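Local coordinates for hypothetical protein PP5205 (Pseudomonas putida, PDB 2G2X) that is of unknown function but belongs to the EVE family, a PUA-related domain, and so may bind nucleic acid, as many PUA-like domains do, at residues R64-A69 with D98-Q103. Numbering follows the deposited sequence.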
loop_
_atom_site.group_PDB
_atom_site.type_symbol
_atom_site.label_atom_id
_atom_site.label_comp_id
_atom_site.label_asym_id
_atom_site.label_seq_id
_atom_site.Cartn_x
_atom_site.Cartn_y
_atom_site.Cartn_z
ATOM N N ARG A 64 0.361 9.483 1.797
ATOM C CA ARG A 64 -0.730 9.649 2.747
ATOM C C ARG A 64 -2.105 9.383 2.136
ATOM O O ARG A 64 -2.282 9.457 0.922
ATOM C CB ARG A 64 -0.701 11.067 3.330
ATOM C CG ARG A 64 -0.991 12.177 2.321
ATOM C CD ARG A 64 -1.045 13.542 3.007
ATOM N NE ARG A 64 -1.484 14.603 2.102
ATOM C CZ ARG A 64 -0.774 15.043 1.066
ATOM N NH1 ARG A 64 0.414 14.515 0.806
ATOM N NH2 ARG A 64 -1.251 16.006 0.285
ATOM N N ILE A 65 -3.077 9.077 2.994
ATOM C CA ILE A 65 -4.444 8.810 2.560
ATOM C C ILE A 65 -5.193 10.131 2.431
ATOM O O ILE A 65 -5.299 10.879 3.405
ATOM C CB ILE A 65 -5.195 7.934 3.579
ATOM C CG1 ILE A 65 -4.405 6.650 3.847
ATOM C CG2 ILE A 65 -6.590 7.616 3.061
ATOM C CD1 ILE A 65 -4.090 5.846 2.591
ATOM N N THR A 66 -5.710 10.413 1.234
ATOM C CA THR A 66 -6.452 11.649 0.986
ATOM C C THR A 66 -7.957 11.420 0.883
ATOM O O THR A 66 -8.720 12.371 0.776
ATOM C CB THR A 66 -5.969 12.372 -0.308
ATOM O OG1 THR A 66 -6.021 11.470 -1.423
ATOM C CG2 THR A 66 -4.552 12.891 -0.132
ATOM N N ARG A 67 -8.376 10.159 0.896
ATOM C CA ARG A 67 -9.800 9.820 0.850
ATOM C C ARG A 67 -10.027 8.426 1.429
ATOM O O ARG A 67 -9.477 7.439 0.937
ATOM C CB ARG A 67 -10.362 9.871 -0.577
ATOM C CG ARG A 67 -11.878 9.662 -0.590
ATOM C CD ARG A 67 -12.527 9.600 -1.985
ATOM N NE ARG A 67 -13.965 9.380 -1.832
ATOM C CZ ARG A 67 -14.818 9.100 -2.815
ATOM N NH1 ARG A 67 -14.402 8.997 -4.069
ATOM N NH2 ARG A 67 -16.098 8.913 -2.528
ATOM N N ALA A 68 -10.841 8.355 2.477
ATOM C CA ALA A 68 -11.135 7.087 3.133
ATOM C C ALA A 68 -11.843 6.128 2.182
ATOM O O ALA A 68 -12.314 6.520 1.116
ATOM C CB ALA A 68 -11.979 7.326 4.382
ATOM N N ALA A 69 -11.920 4.868 2.584
ATOM C CA ALA A 69 -12.535 3.834 1.763
ATOM C C ALA A 69 -13.888 4.180 1.141
ATOM O O ALA A 69 -14.776 4.735 1.796
ATOM C CB ALA A 69 -12.657 2.533 2.575
ATOM N N ASP A 98 -7.877 7.008 -1.844
ATOM C CA ASP A 98 -7.065 7.869 -2.690
ATOM C C ASP A 98 -5.835 8.282 -1.902
ATOM O O ASP A 98 -5.912 8.521 -0.695
ATOM C CB ASP A 98 -7.855 9.104 -3.137
ATOM C CG ASP A 98 -8.948 8.767 -4.138
ATOM O OD1 ASP A 98 -8.871 7.690 -4.771
ATOM O OD2 ASP A 98 -9.878 9.583 -4.300
ATOM N N VAL A 99 -4.700 8.379 -2.584
ATOM C CA VAL A 99 -3.456 8.723 -1.916
ATOM C C VAL A 99 -2.721 9.889 -2.552
ATOM O O VAL A 99 -3.019 10.300 -3.674
ATOM C CB VAL A 99 -2.496 7.514 -1.905
ATOM C CG1 VAL A 99 -3.194 6.299 -1.305
ATOM C CG2 VAL A 99 -2.015 7.214 -3.328
ATOM N N ALA A 100 -1.749 10.417 -1.817
ATOM C CA ALA A 100 -0.936 11.517 -2.297
ATOM C C ALA A 100 0.483 11.289 -1.803
ATOM O O ALA A 100 0.706 10.651 -0.767
ATOM C CB ALA A 100 -1.478 12.846 -1.788
ATOM N N HIS A 101 1.434 11.805 -2.566
ATOM C CA HIS A 101 2.849 11.669 -2.267
ATOM C C HIS A 101 3.294 12.509 -1.087
ATOM O O HIS A 101 2.852 13.643 -0.918
ATOM C CB HIS A 101 3.670 12.078 -3.493
ATOM C CG HIS A 101 5.150 12.095 -3.258
ATOM N ND1 HIS A 101 5.956 11.005 -3.500
ATOM C CD2 HIS A 101 5.972 13.081 -2.821
ATOM C CE1 HIS A 101 7.211 11.318 -3.230
ATOM N NE2 HIS A 101 7.248 12.573 -2.817
ATOM N N VAL A 102 4.175 11.946 -0.267
ATOM C CA VAL A 102 4.721 12.682 0.863
ATOM C C VAL A 102 6.235 12.787 0.700
ATOM O O VAL A 102 6.794 13.881 0.737
ATOM C CB VAL A 102 4.400 12.014 2.215
ATOM C CG1 VAL A 102 5.173 12.713 3.328
ATOM C CG2 VAL A 102 2.907 12.103 2.500
ATOM N N GLN A 103 6.901 11.657 0.496
ATOM C CA GLN A 103 8.350 11.682 0.341
ATOM C C GLN A 103 8.869 10.483 -0.437
ATOM O O GLN A 103 8.329 9.379 -0.348
ATOM C CB GLN A 103 9.020 11.715 1.724
ATOM C CG GLN A 103 10.399 12.375 1.766
ATOM C CD GLN A 103 11.068 12.242 3.130
ATOM O OE1 GLN A 103 11.793 13.136 3.575
ATOM N NE2 GLN A 103 10.836 11.116 3.795
HETATM O O HOH W 1 -12.246 9.771 -5.317
#
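R64 and A100 form an antiparallel hydrogen-bonded pair. R64 N gives a nearly straight bond to A100 O (2.8 Å), and A100 N returns one to R64 O. At the non-hydrogen-bonded pair I65-V99, I65 CD1 meets V99 CG1 at 4.0 Å. The register then slips by one: T66 and R67 both face D98, a classic beta bulge. D98 O takes a strong bond from T66 N (2.7 Å), which approaches from above the carbonyl plane, and a weak one from R67 N. D98 N closes the bulge on a lone pair of R67 O.

The R64 side chain starts in the crowded position between N and the carbonyl carbon (chi1 66°), then runs extended to NE. Its guanidinium lays one face over A100 CB. At its edge, NH1 makes a weak bond to H101 O (3.1 Å). An alanine in place of R64 would probably leave the A100 methyl less covered on one side and lose the weak bond to H101 O. T66 CG2 also presses on A100 CB, tightly at 3.5 Å. R67 and D98 lie side by side, with one water between R67 NH1 and D98 OD2, 2.6 Å from each.

T66 OG1 is hydrogen-bonded to E23, and D98 OD1 to Y70, which probably helps hold these groups in place. Y70 makes a cation-pi contact with R67. I65 and V99 share F47 on the buried face. The bulge lies between neighbouring strands 58-71 and 95-110, where 58-71 turns a corner, and the water probably relays the R67-D98 attraction without a direct salt bridge.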